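Local coordinates for uncharacterized protein (Bacteroides fragilis, PDB 3EWL) that is of unknown function but carries a thioredoxin-like domain with a CxxC motif, so it may act in thiol-disulfide chemistry, at residues 28-33 and 114-119. Numbering follows the deposited sequence.
Sequences QYTMLF and YLLDGR
At the centre of the thioredoxin-like sheet, strand 29-34 lies antiparallel to strand 112-116, joined to it by the hydrogen-bonded pairs Thr30-Leu116 and Leu32-Tyr114. Leu116 N reaches Thr30 O at 2.7 Å, nearly straight down the carbonyl. In the return bond Thr30 N stands above the carbonyl plane of Leu116 O, whereas Leu32 N lies in the plane of Tyr114 O, 2.8 Å away. Between these pairs, Met31 and Leu115 form a non-hydrogen-bonded pair.

Thr30, Leu32, Tyr114 and Leu116 share one face. Leu116 CG is anti to its carbonyl carbon (chi1 -41°), which carries CD1 diagonally across the strands to Leu32 CG at 4.0 Å; the same methyl touches CB of Thr30, beta-branched and suited to a strand. Leu32 CD1 meets Tyr114 CB, and the tyrosine ring meets Tyr105 edge-to-face. On the other face Leu115 swings CD1 back over the Thr30 carbonyl and between the CB atoms of Tyr29 and Met31, and helix 129-137 packs on this buried, apolar layer through Leu132 and Leu136.

Where the strands end, a water receives a weak bond from Gly118 N and donates to Gln28 O at 2.5 Å, bridging backbones whose direct approach is too poorly angled to bond. Asp117 OD1 accepts from Arg121 N in the turn to strand 122-124. Strand 29-34, parallel to 64-70 and antiparallel to 112-116, takes the central place characteristic of the thioredoxin fold.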
loop_
_atom_site.group_PDB
_atom_site.type_symbol
_atom_site.label_atom_id
_atom_site.label_comp_id
_atom_site.label_asym_id
_atom_site.label_seq_id
_atom_site.Cartn_x
_atom_site.Cartn_y
_atom_site.Cartn_z
ATOM N N GLN A 28 -8.029 11.310 -1.996
ATOM C CA GLN A 28 -8.487 11.288 -3.377
ATOM C C GLN A 28 -8.066 10.014 -4.078
ATOM O O GLN A 28 -8.815 9.458 -4.883
ATOM C CB GLN A 28 -7.988 12.507 -4.170
ATOM C CG GLN A 28 -8.774 12.711 -5.483
ATOM C CD GLN A 28 -10.265 13.126 -5.249
ATOM O OE1 GLN A 28 -10.564 14.255 -4.791
ATOM N NE2 GLN A 28 -11.200 12.206 -5.576
ATOM N N TYR A 29 -6.859 9.555 -3.782
ATOM C CA TYR A 29 -6.375 8.262 -4.282
ATOM C C TYR A 29 -5.678 7.562 -3.152
ATOM O O TYR A 29 -5.025 8.217 -2.352
ATOM C CB TYR A 29 -5.368 8.453 -5.395
ATOM C CG TYR A 29 -5.966 9.002 -6.659
ATOM C CD1 TYR A 29 -6.549 8.161 -7.596
ATOM C CD2 TYR A 29 -5.979 10.386 -6.904
ATOM C CE1 TYR A 29 -7.122 8.687 -8.797
ATOM C CE2 TYR A 29 -6.547 10.918 -8.079
ATOM C CZ TYR A 29 -7.112 10.067 -9.010
ATOM O OH TYR A 29 -7.663 10.611 -10.146
ATOM N N THR A 30 -5.790 6.233 -3.122
ATOM C CA THR A 30 -5.067 5.394 -2.188
ATOM C C THR A 30 -4.278 4.360 -2.977
ATOM O O THR A 30 -4.851 3.604 -3.772
ATOM C CB THR A 30 -6.030 4.664 -1.216
ATOM O OG1 THR A 30 -6.822 5.650 -0.527
ATOM C CG2 THR A 30 -5.258 3.830 -0.163
HETATM N N MSE A 31 -2.963 4.339 -2.785
HETATM C CA MSE A 31 -2.189 3.237 -3.344
HETATM C C MSE A 31 -1.954 2.208 -2.253
HETATM O O MSE A 31 -1.322 2.519 -1.241
HETATM C CB MSE A 31 -0.867 3.729 -3.904
HETATM C CG MSE A 31 -0.023 2.610 -4.567
HETATM SE SE MSE A 31 1.681 3.242 -5.300
HETATM C CE MSE A 31 2.812 2.962 -3.766
ATOM N N LEU A 32 -2.383 0.974 -2.484
ATOM C CA LEU A 32 -2.021 -0.097 -1.570
ATOM C C LEU A 32 -0.721 -0.747 -2.020
ATOM O O LEU A 32 -0.562 -1.071 -3.191
ATOM C CB LEU A 32 -3.103 -1.175 -1.512
ATOM C CG LEU A 32 -4.530 -0.758 -1.239
ATOM C CD1 LEU A 32 -5.364 -2.041 -1.378
ATOM C CD2 LEU A 32 -4.738 -0.084 0.132
ATOM N N PHE A 33 0.196 -0.928 -1.082
ATOM C CA PHE A 33 1.509 -1.480 -1.375
ATOM C C PHE A 33 1.724 -2.709 -0.505
ATOM O O PHE A 33 2.067 -2.580 0.682
ATOM C CB PHE A 33 2.602 -0.408 -1.125
ATOM C CG PHE A 33 4.015 -0.841 -1.525
ATOM C CD1 PHE A 33 4.422 -0.805 -2.853
ATOM C CD2 PHE A 33 4.944 -1.248 -0.564
ATOM C CE1 PHE A 33 5.732 -1.182 -3.224
ATOM C CE2 PHE A 33 6.263 -1.600 -0.926
ATOM C CZ PHE A 33 6.646 -1.584 -2.271
ATOM N N TYR A 114 -2.014 -1.929 -5.817
ATOM C CA TYR A 114 -3.337 -1.552 -6.303
ATOM C C TYR A 114 -3.501 -0.035 -6.200
ATOM O O TYR A 114 -3.086 0.577 -5.211
ATOM C CB TYR A 114 -4.458 -2.235 -5.458
ATOM C CG TYR A 114 -4.623 -3.742 -5.622
ATOM C CD1 TYR A 114 -5.830 -4.275 -6.091
ATOM C CD2 TYR A 114 -3.612 -4.633 -5.287
ATOM C CE1 TYR A 114 -6.017 -5.644 -6.216
ATOM C CE2 TYR A 114 -3.795 -6.011 -5.448
ATOM C CZ TYR A 114 -5.005 -6.491 -5.922
ATOM O OH TYR A 114 -5.249 -7.836 -6.094
ATOM N N LEU A 115 -4.135 0.577 -7.196
ATOM C CA LEU A 115 -4.576 1.951 -7.051
ATOM C C LEU A 115 -6.099 2.013 -6.791
ATOM O O LEU A 115 -6.883 1.393 -7.513
ATOM C CB LEU A 115 -4.200 2.748 -8.289
ATOM C CG LEU A 115 -4.463 4.253 -8.145
ATOM C CD1 LEU A 115 -3.692 4.870 -6.995
ATOM C CD2 LEU A 115 -4.057 4.894 -9.447
ATOM N N LEU A 116 -6.510 2.740 -5.757
ATOM C CA LEU A 116 -7.925 2.887 -5.469
ATOM C C LEU A 116 -8.266 4.349 -5.663
ATOM O O LEU A 116 -7.396 5.211 -5.458
ATOM C CB LEU A 116 -8.246 2.549 -3.991
ATOM C CG LEU A 116 -7.547 1.367 -3.375
ATOM C CD1 LEU A 116 -7.977 1.195 -1.934
ATOM C CD2 LEU A 116 -7.833 0.097 -4.214
ATOM N N ASP A 117 -9.525 4.625 -6.021
ATOM C CA ASP A 117 -10.000 5.984 -6.191
ATOM C C ASP A 117 -10.578 6.521 -4.895
ATOM O O ASP A 117 -10.327 5.979 -3.819
ATOM C CB ASP A 117 -11.052 6.049 -7.306
ATOM C CG ASP A 117 -12.447 5.455 -6.905
ATOM O OD1 ASP A 117 -12.711 5.030 -5.757
ATOM O OD2 ASP A 117 -13.319 5.464 -7.792
ATOM N N GLY A 118 -11.371 7.581 -5.016
ATOM C CA GLY A 118 -11.932 8.276 -3.887
ATOM C C GLY A 118 -12.949 7.457 -3.128
ATOM O O GLY A 118 -13.111 7.641 -1.924
ATOM N N ARG A 119 -13.642 6.564 -3.821
ATOM C CA ARG A 119 -14.602 5.672 -3.144
ATOM C C ARG A 119 -13.992 4.328 -2.709
ATOM O O ARG A 119 -14.707 3.430 -2.275
ATOM C CB ARG A 119 -15.865 5.477 -4.009
ATOM C CG ARG A 119 -16.883 6.609 -3.710
ATOM C CD ARG A 119 -18.043 6.795 -4.735
ATOM N NE ARG A 119 -18.739 8.063 -4.432
ATOM C CZ ARG A 119 -19.991 8.356 -4.767
ATOM N NH1 ARG A 119 -20.720 7.468 -5.432
ATOM N NH2 ARG A 119 -20.510 9.537 -4.429
HETATM O O HOH W 1 -10.365 9.276 -6.830
#